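VP5 (Halorubrum pleomorphic virus 2, PDB 6QGI) serves as an envelope protein of a haloarchaeal pleomorphic virus and probably mediates fusion between the viral membrane and that of the host cell. Local coordinates at residues Arg51-Asn55 with Glu119-Glu123; Ser89-Leu95 with Val250-Tyr254; Ser330-Pro336 with Ser442-Leu448; Tyr359-Gly365 with Asp416-Ser422. One frame throughout, in Å; residues are numbered along the deposited sequence.

Contacts 1 and 2 belong to the helical, N-terminal part of the chain and share helix 91-133: contact 2 holds its first turn, contact 1 a turn much further along, with centres about 43 Å apart. Contacts 3 and 4 attach two short strands, 333-334 and 362-363, to one large antiparallel sheet, with centres about 34 Å apart. The farthest pair is contacts 2 and 4, about 76 Å between centres and on opposite sides of the chain's centre, whereas the nearest atoms of contacts 1 and 3 are about 15 Å apart. No two contacts touch. The one ligand modelled is a sugar, an N-linked glycan on N396, which falls between the two segments of contact 4 in sequence.

Contact 1: residues Arg51-Asn55 with Glu119-Glu123; sequences RKSTN and ESVAE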
loop_
_atom_site.group_PDB
_atom_site.type_symbol
_atom_site.label_atom_id
_atom_site.label_comp_id
_atom_site.label_asym_id
_atom_site.label_seq_id
_atom_site.Cartn_x
_atom_site.Cartn_y
_atom_site.Cartn_z
ATOM N N ARG A 51 -5.271 -9.355 6.285
ATOM C CA ARG A 51 -5.688 -9.372 4.880
ATOM C C ARG A 51 -6.098 -7.975 4.431
ATOM O O ARG A 51 -5.681 -7.556 3.356
ATOM C CB ARG A 51 -6.827 -10.380 4.629
ATOM C CG ARG A 51 -7.211 -10.564 3.141
ATOM C CD ARG A 51 -6.049 -10.953 2.231
ATOM N NE ARG A 51 -5.494 -12.258 2.584
ATOM C CZ ARG A 51 -4.394 -12.780 2.051
ATOM N NH1 ARG A 51 -3.716 -12.112 1.130
ATOM N NH2 ARG A 51 -3.963 -13.970 2.444
ATOM N N LYS A 52 -6.886 -7.252 5.260
ATOM C CA LYS A 52 -7.345 -5.887 4.987
ATOM C C LYS A 52 -6.155 -4.940 4.867
ATOM O O LYS A 52 -6.158 -4.071 4.001
ATOM C CB LYS A 52 -8.294 -5.403 6.096
ATOM C CG LYS A 52 -9.021 -4.107 5.767
ATOM C CD LYS A 52 -9.202 -3.260 7.013
ATOM C CE LYS A 52 -9.973 -1.993 6.747
ATOM N NZ LYS A 52 -9.197 -1.002 5.949
ATOM N N SER A 53 -5.140 -5.124 5.728
ATOM C CA SER A 53 -3.927 -4.319 5.739
ATOM C C SER A 53 -3.077 -4.574 4.491
ATOM O O SER A 53 -2.677 -3.603 3.868
ATOM C CB SER A 53 -3.113 -4.574 7.001
ATOM O OG SER A 53 -2.138 -3.554 7.149
ATOM N N THR A 54 -2.834 -5.851 4.105
ATOM C CA THR A 54 -2.035 -6.194 2.916
ATOM C C THR A 54 -2.775 -5.823 1.615
ATOM O O THR A 54 -2.115 -5.473 0.635
ATOM C CB THR A 54 -1.600 -7.674 2.901
ATOM O OG1 THR A 54 -2.742 -8.527 2.853
ATOM C CG2 THR A 54 -0.697 -8.045 4.076
ATOM N N ASN A 55 -4.129 -5.880 1.601
ATOM C CA ASN A 55 -4.918 -5.481 0.423
ATOM C C ASN A 55 -4.904 -3.967 0.273
ATOM O O ASN A 55 -4.934 -3.465 -0.853
ATOM C CB ASN A 55 -6.358 -5.991 0.505
ATOM C CG ASN A 55 -6.526 -7.473 0.295
ATOM O OD1 ASN A 55 -5.603 -8.192 -0.083
ATOM N ND2 ASN A 55 -7.724 -7.966 0.541
ATOM N N GLU A 119 -6.874 -14.484 -3.536
ATOM C CA GLU A 119 -6.237 -14.969 -2.307
ATOM C C GLU A 119 -7.060 -14.608 -1.076
ATOM O O GLU A 119 -7.079 -15.378 -0.116
ATOM C CB GLU A 119 -4.802 -14.432 -2.160
ATOM C CG GLU A 119 -3.868 -15.400 -1.445
ATOM C CD GLU A 119 -3.739 -16.796 -2.033
ATOM O OE1 GLU A 119 -3.783 -16.933 -3.277
ATOM O OE2 GLU A 119 -3.589 -17.757 -1.246
ATOM N N SER A 120 -7.759 -13.464 -1.115
ATOM C CA SER A 120 -8.623 -13.014 -0.025
ATOM C C SER A 120 -9.889 -13.887 0.069
ATOM O O SER A 120 -10.264 -14.280 1.172
ATOM C CB SER A 120 -9.009 -11.551 -0.217
ATOM O OG SER A 120 -7.930 -10.702 -0.564
ATOM N N VAL A 121 -10.531 -14.196 -1.087
ATOM C CA VAL A 121 -11.746 -15.023 -1.177
ATOM C C VAL A 121 -11.398 -16.478 -0.796
ATOM O O VAL A 121 -12.155 -17.100 -0.046
ATOM C CB VAL A 121 -12.443 -14.928 -2.570
ATOM C CG1 VAL A 121 -13.672 -15.834 -2.651
ATOM C CG2 VAL A 121 -12.833 -13.492 -2.895
ATOM N N ALA A 122 -10.246 -17.001 -1.290
ATOM C CA ALA A 122 -9.755 -18.353 -0.987
ATOM C C ALA A 122 -9.532 -18.530 0.523
ATOM O O ALA A 122 -9.940 -19.547 1.097
ATOM C CB ALA A 122 -8.464 -18.625 -1.742
ATOM N N GLU A 123 -8.904 -17.522 1.159
ATOM C CA GLU A 123 -8.632 -17.467 2.597
ATOM C C GLU A 123 -9.940 -17.390 3.373
ATOM O O GLU A 123 -10.061 -18.038 4.416
ATOM C CB GLU A 123 -7.750 -16.254 2.906
ATOM C CG GLU A 123 -7.193 -16.203 4.310
ATOM C CD GLU A 123 -6.404 -14.937 4.555
ATOM O OE1 GLU A 123 -5.214 -15.042 4.927
ATOM O OE2 GLU A 123 -6.974 -13.838 4.376
#
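Two helices run antiparallel here, 173° between their directions, but their axes stay 11.5 Å apart, so polar side chains rather than close-packed backbones span the gap. Start at E119. Its CB lies over one face of the R51 guanidinium, and its CG is 4.1 Å from R51 NH2; the carboxylate then turns away and OE2 takes the backbone NH of S28. One residue on, S120 makes the closest backbone approach, 6.8 Å from its CA to that of R51. S120 OG accepts a 3.0 Å hydrogen bond from N55 ND2 while bonding to T116 O in its own helix, and R51 CD passes 3.4 Å from the same S120 OG. A turn further along, E123 reaches out with chi1 and chi2 both t and meets R51 side-on: R51 NE to E123 OE2 is 2.8 Å and R51 NH2 to E123 OE1 is 3.0 Å, a buried bidentate salt bridge. The R51 chain, t then p and p, curls to present that edge. Around this bridge, the backbone of 26-29 joins helix 37-60 to helix 91-133: R51 NH1 bonds V26 O and E123 OE1 takes D29 N, while Y222, just ahead of helix 225-253, packs on R51 and L223 on S120.

Contact 2: residues Ser89-Leu95 with Val250-Tyr254; sequences SAESAVL and VSNVY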
loop_
_atom_site.group_PDB
_atom_site.type_symbol
_atom_site.label_atom_id
_atom_site.label_comp_id
_atom_site.label_asym_id
_atom_site.label_seq_id
_atom_site.Cartn_x
_atom_site.Cartn_y
_atom_site.Cartn_z
ATOM N N SER A 89 7.900 -0.725 -41.163
ATOM C CA SER A 89 6.691 -1.558 -41.170
ATOM C C SER A 89 5.454 -0.755 -41.561
ATOM O O SER A 89 5.491 0.479 -41.565
ATOM C CB SER A 89 6.462 -2.192 -39.801
ATOM O OG SER A 89 7.645 -2.765 -39.270
ATOM N N ALA A 90 4.355 -1.467 -41.891
ATOM C CA ALA A 90 3.059 -0.873 -42.216
ATOM C C ALA A 90 2.431 -0.325 -40.943
ATOM O O ALA A 90 2.717 -0.844 -39.855
ATOM C CB ALA A 90 2.151 -1.909 -42.858
ATOM N N GLU A 91 1.587 0.724 -41.068
ATOM C CA GLU A 91 0.906 1.378 -39.940
ATOM C C GLU A 91 0.175 0.349 -39.059
ATOM O O GLU A 91 0.217 0.463 -37.829
ATOM C CB GLU A 91 -0.066 2.460 -40.438
ATOM C CG GLU A 91 -0.269 3.572 -39.424
ATOM C CD GLU A 91 -1.115 4.752 -39.856
ATOM O OE1 GLU A 91 -0.818 5.344 -40.919
ATOM O OE2 GLU A 91 -2.058 5.107 -39.114
ATOM N N SER A 92 -0.441 -0.676 -39.696
ATOM C CA SER A 92 -1.144 -1.775 -39.036
ATOM C C SER A 92 -0.204 -2.510 -38.066
ATOM O O SER A 92 -0.528 -2.625 -36.884
ATOM C CB SER A 92 -1.712 -2.742 -40.072
ATOM O OG SER A 92 -0.695 -3.239 -40.927
ATOM N N ALA A 93 0.985 -2.933 -38.561
ATOM C CA ALA A 93 2.036 -3.634 -37.814
ATOM C C ALA A 93 2.609 -2.780 -36.669
ATOM O O ALA A 93 2.923 -3.329 -35.615
ATOM C CB ALA A 93 3.152 -4.050 -38.756
ATOM N N VAL A 94 2.739 -1.450 -36.880
ATOM C CA VAL A 94 3.252 -0.481 -35.900
ATOM C C VAL A 94 2.258 -0.386 -34.728
ATOM O O VAL A 94 2.667 -0.453 -33.563
ATOM C CB VAL A 94 3.522 0.910 -36.554
ATOM C CG1 VAL A 94 3.851 1.971 -35.509
ATOM C CG2 VAL A 94 4.634 0.831 -37.600
ATOM N N LEU A 95 0.957 -0.257 -35.046
ATOM C CA LEU A 95 -0.116 -0.178 -34.060
ATOM C C LEU A 95 -0.298 -1.515 -33.327
ATOM O O LEU A 95 -0.465 -1.498 -32.109
ATOM C CB LEU A 95 -1.426 0.266 -34.733
ATOM C CG LEU A 95 -2.688 0.431 -33.872
ATOM C CD1 LEU A 95 -2.421 1.244 -32.601
ATOM C CD2 LEU A 95 -3.744 1.136 -34.657
ATOM N N VAL A 250 -0.075 6.658 -33.213
ATOM C CA VAL A 250 0.486 5.980 -34.384
ATOM C C VAL A 250 0.084 6.751 -35.657
ATOM O O VAL A 250 0.953 7.037 -36.480
ATOM C CB VAL A 250 0.082 4.474 -34.447
ATOM C CG1 VAL A 250 0.496 3.834 -35.768
ATOM C CG2 VAL A 250 0.685 3.694 -33.280
ATOM N N SER A 251 -1.203 7.139 -35.781
ATOM C CA SER A 251 -1.726 7.893 -36.928
ATOM C C SER A 251 -1.069 9.275 -37.087
ATOM O O SER A 251 -0.891 9.728 -38.218
ATOM C CB SER A 251 -3.236 8.059 -36.818
ATOM O OG SER A 251 -3.896 6.818 -37.000
ATOM N N ASN A 252 -0.707 9.932 -35.972
ATOM C CA ASN A 252 -0.083 11.259 -35.996
ATOM C C ASN A 252 1.430 11.197 -36.275
ATOM O O ASN A 252 1.992 12.157 -36.810
ATOM C CB ASN A 252 -0.325 11.993 -34.667
ATOM C CG ASN A 252 -1.773 12.169 -34.256
ATOM O OD1 ASN A 252 -2.720 11.946 -35.028
ATOM N ND2 ASN A 252 -1.977 12.560 -33.005
ATOM N N VAL A 253 2.079 10.077 -35.910
ATOM C CA VAL A 253 3.525 9.856 -36.015
ATOM C C VAL A 253 3.915 9.189 -37.353
ATOM O O VAL A 253 4.929 9.579 -37.936
ATOM C CB VAL A 253 3.990 9.038 -34.776
ATOM C CG1 VAL A 253 5.343 8.369 -34.976
ATOM C CG2 VAL A 253 4.013 9.919 -33.538
ATOM N N TYR A 254 3.119 8.208 -37.834
ATOM C CA TYR A 254 3.382 7.469 -39.076
ATOM C C TYR A 254 3.491 8.392 -40.286
ATOM O O TYR A 254 2.545 9.108 -40.625
ATOM C CB TYR A 254 2.313 6.400 -39.325
ATOM C CG TYR A 254 2.762 5.319 -40.278
ATOM C CD1 TYR A 254 3.573 4.274 -39.843
ATOM C CD2 TYR A 254 2.361 5.323 -41.608
ATOM C CE1 TYR A 254 3.990 3.271 -40.715
ATOM C CE2 TYR A 254 2.752 4.313 -42.486
ATOM C CZ TYR A 254 3.571 3.292 -42.036
ATOM O OH TYR A 254 3.971 2.303 -42.895
#
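This is one end of a helical bundle: helices 66-86 and 91-133 form a hairpin, and the last turn of helix 225-253 packs against the start of the second arm. The register runs antiparallel, with E91 opposite Y254 and L95 opposite V250. Follow the polar groups first. Y254 OH donates to the S89 carbonyl O at 2.7 Å, tying the residue that leaves one helix to the turn that leads into the other; S89 OG meanwhile bonds E84 O on helix 66-86. A90 is the N-cap residue, and its carbonyl O receives V94 N at 3.0 Å, followed by L95 N on E91 O, also 3.0 Å. Across the gap, Y254 N still reaches V250 O at 2.8 Å. S251 OG has S247 O as its stronger partner, with E91 OE2 at 3.3 Å competing for the same proton. Beneath this polar layer V250 is the apolar centre of the contact: V94 CG1 lies 3.8 Å from V250 CG1, and L95 CD1 4.0 Å from V250 CG2. V94 also touches A81, so the three helices meet here. Above them E91 stretches over the Y254 ring in a CH-pi contact, its CB 3.8 Å from the ring centroid and just 5° off the normal.

Contact 3: residues Ser330-Pro336 with Ser442-Leu448; sequences SGKTYDP and SFTIDKL
Build a short antiparallel beta ladder, T333 facing T444 as a non-hydrogen-bonded pair (CA-CA 4.1 Å) and Y334 facing F443 as a hydrogen-bonded one (5.6 Å). S330 comes in extended, its CB 3.6 Å from L448 CD1. G331 turns the chain at phi/psi 85/-6 and gives its N to I445 O at 2.7 Å. K332 is extended again, K332 O accepting I445 N at 3.1 Å while its side chain points away. T333 and T444, both m, join OG1 to OG1 at 2.9 Å on one face. On the other, Y334 (chi1 m) sets its CB over the ring of F443 (chi1 p), 4.1 Å from the centroid, and Y334 CE2 3.7 Å from I445 CD1; its backbone pairs as Y334 N to F443 O 2.8 Å and F443 N to Y334 O 3.2 Å. D335 points away overall, yet D335 OD1 accepts a weak 3.3 Å bond from S442 OG as well as bonding S337; P336 CG ends 4.2 Å from F443 CE1. Strand 333-334 thus flanks strand 443-450, which pairs along its other side with strand 301-307, where F443 packs on I305 and I307.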
loop_
_atom_site.group_PDB
_atom_site.type_symbol
_atom_site.label_atom_id
_atom_site.label_comp_id
_atom_site.label_asym_id
_atom_site.label_seq_id
_atom_site.Cartn_x
_atom_site.Cartn_y
_atom_site.Cartn_z
ATOM N N SER A 330 7.282 24.227 5.491
ATOM C CA SER A 330 7.880 24.065 6.820
ATOM C C SER A 330 7.061 24.814 7.876
ATOM O O SER A 330 6.634 25.947 7.638
ATOM C CB SER A 330 9.321 24.568 6.817
ATOM O OG SER A 330 10.018 24.184 7.990
ATOM N N GLY A 331 6.821 24.152 9.006
ATOM C CA GLY A 331 6.057 24.677 10.138
ATOM C C GLY A 331 4.552 24.500 10.048
ATOM O O GLY A 331 3.833 24.817 11.002
ATOM N N LYS A 332 4.066 23.991 8.903
ATOM C CA LYS A 332 2.644 23.823 8.622
ATOM C C LYS A 332 2.134 22.416 8.933
ATOM O O LYS A 332 2.871 21.430 8.833
ATOM C CB LYS A 332 2.341 24.176 7.152
ATOM C CG LYS A 332 2.640 25.624 6.760
ATOM C CD LYS A 332 1.705 26.632 7.431
ATOM C CE LYS A 332 2.021 28.056 7.039
ATOM N NZ LYS A 332 1.198 29.037 7.796
ATOM N N THR A 333 0.857 22.343 9.323
ATOM C CA THR A 333 0.161 21.101 9.633
ATOM C C THR A 333 -0.697 20.713 8.429
ATOM O O THR A 333 -1.446 21.549 7.914
ATOM C CB THR A 333 -0.672 21.261 10.903
ATOM O OG1 THR A 333 0.175 21.563 12.017
ATOM C CG2 THR A 333 -1.506 20.044 11.185
ATOM N N TYR A 334 -0.610 19.444 8.005
ATOM C CA TYR A 334 -1.335 18.955 6.845
ATOM C C TYR A 334 -2.212 17.784 7.185
ATOM O O TYR A 334 -1.815 16.904 7.953
ATOM C CB TYR A 334 -0.360 18.578 5.727
ATOM C CG TYR A 334 0.317 19.787 5.128
ATOM C CD1 TYR A 334 -0.336 20.580 4.185
ATOM C CD2 TYR A 334 1.591 20.172 5.533
ATOM C CE1 TYR A 334 0.268 21.715 3.653
ATOM C CE2 TYR A 334 2.208 21.303 5.002
ATOM C CZ TYR A 334 1.540 22.072 4.065
ATOM O OH TYR A 334 2.120 23.198 3.549
ATOM N N ASP A 335 -3.425 17.807 6.630
ATOM C CA ASP A 335 -4.411 16.762 6.795
ATOM C C ASP A 335 -4.497 16.030 5.469
ATOM O O ASP A 335 -5.002 16.586 4.484
ATOM C CB ASP A 335 -5.768 17.319 7.257
ATOM C CG ASP A 335 -6.777 16.260 7.682
ATOM O OD1 ASP A 335 -6.389 15.072 7.797
ATOM O OD2 ASP A 335 -7.958 16.616 7.891
ATOM N N PRO A 336 -3.954 14.801 5.396
ATOM C CA PRO A 336 -3.956 14.086 4.107
ATOM C C PRO A 336 -5.350 13.719 3.612
ATOM O O PRO A 336 -5.536 13.519 2.418
ATOM C CB PRO A 336 -3.109 12.846 4.351
ATOM C CG PRO A 336 -2.826 12.815 5.781
ATOM C CD PRO A 336 -3.314 14.020 6.472
ATOM N N SER A 442 -3.033 13.281 10.251
ATOM C CA SER A 442 -2.432 14.604 10.267
ATOM C C SER A 442 -0.996 14.576 10.795
ATOM O O SER A 442 -0.632 13.728 11.616
ATOM C CB SER A 442 -3.278 15.562 11.088
ATOM O OG SER A 442 -4.493 15.881 10.433
ATOM N N PHE A 443 -0.181 15.491 10.267
ATOM C CA PHE A 443 1.240 15.624 10.560
ATOM C C PHE A 443 1.697 17.067 10.360
ATOM O O PHE A 443 1.124 17.795 9.543
ATOM C CB PHE A 443 2.063 14.672 9.652
ATOM C CG PHE A 443 2.001 14.997 8.176
ATOM C CD1 PHE A 443 0.966 14.510 7.380
ATOM C CD2 PHE A 443 2.960 15.811 7.585
ATOM C CE1 PHE A 443 0.889 14.843 6.021
ATOM C CE2 PHE A 443 2.884 16.140 6.228
ATOM C CZ PHE A 443 1.854 15.646 5.453
ATOM N N THR A 444 2.763 17.456 11.065
ATOM C CA THR A 444 3.332 18.796 10.971
ATOM C C THR A 444 4.796 18.697 10.543
ATOM O O THR A 444 5.551 17.916 11.120
ATOM C CB THR A 444 3.171 19.540 12.316
ATOM O OG1 THR A 444 1.839 19.364 12.810
ATOM C CG2 THR A 444 3.503 21.027 12.212
ATOM N N ILE A 445 5.194 19.491 9.542
ATOM C CA ILE A 445 6.579 19.540 9.079
ATOM C C ILE A 445 7.328 20.444 10.060
ATOM O O ILE A 445 7.127 21.650 10.039
ATOM C CB ILE A 445 6.680 20.011 7.597
ATOM C CG1 ILE A 445 5.909 19.055 6.654
ATOM C CG2 ILE A 445 8.137 20.137 7.172
ATOM C CD1 ILE A 445 5.540 19.618 5.314
ATOM N N ASP A 446 8.128 19.865 10.967
ATOM C CA ASP A 446 8.882 20.642 11.955
ATOM C C ASP A 446 10.064 21.357 11.315
ATOM O O ASP A 446 10.467 22.420 11.797
ATOM C CB ASP A 446 9.380 19.748 13.099
ATOM C CG ASP A 446 8.309 19.212 14.034
ATOM O OD1 ASP A 446 7.155 19.704 13.972
ATOM O OD2 ASP A 446 8.630 18.317 14.841
ATOM N N LYS A 447 10.623 20.768 10.234
ATOM C CA LYS A 447 11.773 21.289 9.496
ATOM C C LYS A 447 11.846 20.704 8.078
ATOM O O LYS A 447 11.420 19.572 7.850
ATOM C CB LYS A 447 13.070 20.951 10.258
ATOM C CG LYS A 447 14.224 21.922 10.031
ATOM C CD LYS A 447 15.581 21.215 9.940
ATOM C CE LYS A 447 16.173 20.785 11.264
ATOM N NZ LYS A 447 17.385 19.945 11.069
ATOM N N LEU A 448 12.405 21.491 7.142
ATOM C CA LEU A 448 12.693 21.145 5.746
ATOM C C LEU A 448 14.163 21.453 5.478
ATOM O O LEU A 448 14.610 22.554 5.802
ATOM C CB LEU A 448 11.797 21.926 4.759
ATOM C CG LEU A 448 10.315 21.599 4.709
ATOM C CD1 LEU A 448 9.589 22.575 3.839
ATOM C CD2 LEU A 448 10.085 20.250 4.115
#

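Contact 4: residues Tyr359-Gly365 with Asp416-Ser422; sequences YQSGVDG and DITSIES
A classic beta bulge ends this contact: E421 (phi/psi -95/-40) and S422 (-137/152) both face N383 of strand 378-384, on the side of the strand away from 359-365. Beside it Y359, chi1 p and chi2 90°, lays its ring face on I420, with Y359 CE1 3.4 Å from I420 CG2, and its hydroxyl gives a weak hydrogen bond, Y359 OH to E421 O 3.1 Å. S361 is helical for one residue (-62/-44), and S361 O accepts I420 N at 2.8 Å and sits 3.1 Å from S419 CA, a CA-H...O contact. Here the weakly bonded strand 362-363 joins strand 418-427 of the large antiparallel sheet, which strand 378-384 flanks on its other side. G362 and S419 are an antiparallel non-hydrogen-bonded pair, CA-CA 4.8 Å. V363 N then bonds T418 O at 2.9 Å. The V363 side chain, chi1 t, is buried, V363 CG2 lying 3.7 Å from I420 CG1 (I420 is m,m) and 3.8 Å from T418 CG2, and V363 CG1 3.1 Å from D416 O. G365 takes a left-handed conformation, 53/46, and its C comes 3.9 Å from D416 CB. D416, chi1 p, folds back so that its OD1 lies 2.7 Å from I417 N in a weak, bent bond.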
loop_
_atom_site.group_PDB
_atom_site.type_symbol
_atom_site.label_atom_id
_atom_site.label_comp_id
_atom_site.label_asym_id
_atom_site.label_seq_id
_atom_site.Cartn_x
_atom_site.Cartn_y
_atom_site.Cartn_z
ATOM N N TYR A 359 2.046 5.850 30.226
ATOM C CA TYR A 359 2.670 5.077 31.295
ATOM C C TYR A 359 2.125 5.471 32.665
ATOM O O TYR A 359 1.664 6.602 32.843
ATOM C CB TYR A 359 4.203 5.243 31.271
ATOM C CG TYR A 359 4.691 6.636 31.621
ATOM C CD1 TYR A 359 4.981 6.984 32.939
ATOM C CD2 TYR A 359 4.902 7.593 30.636
ATOM C CE1 TYR A 359 5.406 8.270 33.271
ATOM C CE2 TYR A 359 5.358 8.875 30.953
ATOM C CZ TYR A 359 5.630 9.201 32.272
ATOM O OH TYR A 359 6.084 10.455 32.594
ATOM N N GLN A 360 2.213 4.546 33.633
ATOM C CA GLN A 360 1.812 4.781 35.017
ATOM C C GLN A 360 3.033 5.296 35.773
ATOM O O GLN A 360 4.126 4.750 35.610
ATOM C CB GLN A 360 1.231 3.514 35.657
ATOM C CG GLN A 360 -0.104 3.098 35.060
ATOM C CD GLN A 360 -0.945 2.372 36.068
ATOM O OE1 GLN A 360 -0.811 1.162 36.272
ATOM N NE2 GLN A 360 -1.827 3.104 36.731
ATOM N N SER A 361 2.863 6.379 36.545
ATOM C CA SER A 361 3.947 7.030 37.279
ATOM C C SER A 361 4.600 6.104 38.318
ATOM O O SER A 361 5.825 6.039 38.372
ATOM C CB SER A 361 3.454 8.311 37.940
ATOM O OG SER A 361 3.080 9.265 36.959
ATOM N N GLY A 362 3.789 5.360 39.071
ATOM C CA GLY A 362 4.263 4.440 40.099
ATOM C C GLY A 362 4.918 3.162 39.607
ATOM O O GLY A 362 4.317 2.406 38.836
ATOM N N VAL A 363 6.154 2.899 40.084
ATOM C CA VAL A 363 6.923 1.685 39.775
ATOM C C VAL A 363 6.780 0.737 40.977
ATOM O O VAL A 363 7.458 0.923 41.991
ATOM C CB VAL A 363 8.413 1.966 39.411
ATOM C CG1 VAL A 363 9.129 0.691 38.987
ATOM C CG2 VAL A 363 8.533 3.023 38.322
ATOM N N ASP A 364 5.871 -0.252 40.871
ATOM C CA ASP A 364 5.596 -1.220 41.935
ATOM C C ASP A 364 6.640 -2.353 41.937
ATOM O O ASP A 364 6.482 -3.343 41.218
ATOM C CB ASP A 364 4.161 -1.782 41.803
ATOM C CG ASP A 364 3.569 -2.353 43.085
ATOM O OD1 ASP A 364 4.141 -3.329 43.625
ATOM O OD2 ASP A 364 2.518 -1.844 43.530
ATOM N N GLY A 365 7.685 -2.180 42.750
ATOM C CA GLY A 365 8.783 -3.131 42.925
ATOM C C GLY A 365 9.477 -3.573 41.650
ATOM O O GLY A 365 9.713 -4.769 41.450
ATOM N N ASP A 416 14.266 0.008 42.645
ATOM C CA ASP A 416 13.099 -0.654 42.054
ATOM C C ASP A 416 11.816 0.132 42.336
ATOM O O ASP A 416 10.983 0.279 41.452
ATOM C CB ASP A 416 12.979 -2.101 42.572
ATOM C CG ASP A 416 12.854 -2.285 44.080
ATOM O OD1 ASP A 416 13.085 -1.309 44.825
ATOM O OD2 ASP A 416 12.537 -3.409 44.513
ATOM N N ILE A 417 11.662 0.655 43.565
ATOM C CA ILE A 417 10.501 1.454 43.934
ATOM C C ILE A 417 10.839 2.899 43.597
ATOM O O ILE A 417 11.736 3.478 44.215
ATOM C CB ILE A 417 10.087 1.249 45.419
ATOM C CG1 ILE A 417 9.850 -0.249 45.742
ATOM C CG2 ILE A 417 8.829 2.087 45.738
ATOM C CD1 ILE A 417 9.799 -0.607 47.217
ATOM N N THR A 418 10.163 3.457 42.570
ATOM C CA THR A 418 10.388 4.825 42.088
ATOM C C THR A 418 9.173 5.324 41.270
ATOM O O THR A 418 8.166 4.625 41.185
ATOM C CB THR A 418 11.725 4.906 41.286
ATOM O OG1 THR A 418 11.976 6.254 40.882
ATOM C CG2 THR A 418 11.778 3.960 40.083
ATOM N N SER A 419 9.256 6.558 40.737
ATOM C CA SER A 419 8.230 7.184 39.904
ATOM C C SER A 419 8.829 7.597 38.552
ATOM O O SER A 419 9.867 8.266 38.526
ATOM C CB SER A 419 7.614 8.387 40.612
ATOM O OG SER A 419 6.915 8.008 41.786
ATOM N N ILE A 420 8.187 7.190 37.439
ATOM C CA ILE A 420 8.637 7.529 36.083
ATOM C C ILE A 420 8.305 9.006 35.821
ATOM O O ILE A 420 7.135 9.407 35.887
ATOM C CB ILE A 420 8.054 6.586 34.979
ATOM C CG1 ILE A 420 8.332 5.085 35.261
ATOM C CG2 ILE A 420 8.537 6.986 33.571
ATOM C CD1 ILE A 420 9.840 4.592 35.160
ATOM N N GLU A 421 9.347 9.807 35.561
ATOM C CA GLU A 421 9.231 11.243 35.308
ATOM C C GLU A 421 9.154 11.529 33.816
ATOM O O GLU A 421 8.385 12.399 33.402
ATOM C CB GLU A 421 10.410 12.008 35.939
ATOM C CG GLU A 421 10.464 11.947 37.459
ATOM C CD GLU A 421 9.245 12.460 38.205
ATOM O OE1 GLU A 421 8.713 13.529 37.828
ATOM O OE2 GLU A 421 8.834 11.797 39.185
ATOM N N SER A 422 9.947 10.795 33.010
ATOM C CA SER A 422 10.009 10.934 31.554
ATOM C C SER A 422 10.049 9.571 30.863
ATOM O O SER A 422 10.543 8.601 31.437
ATOM C CB SER A 422 11.238 11.746 31.153
ATOM O OG SER A 422 11.279 13.004 31.809
#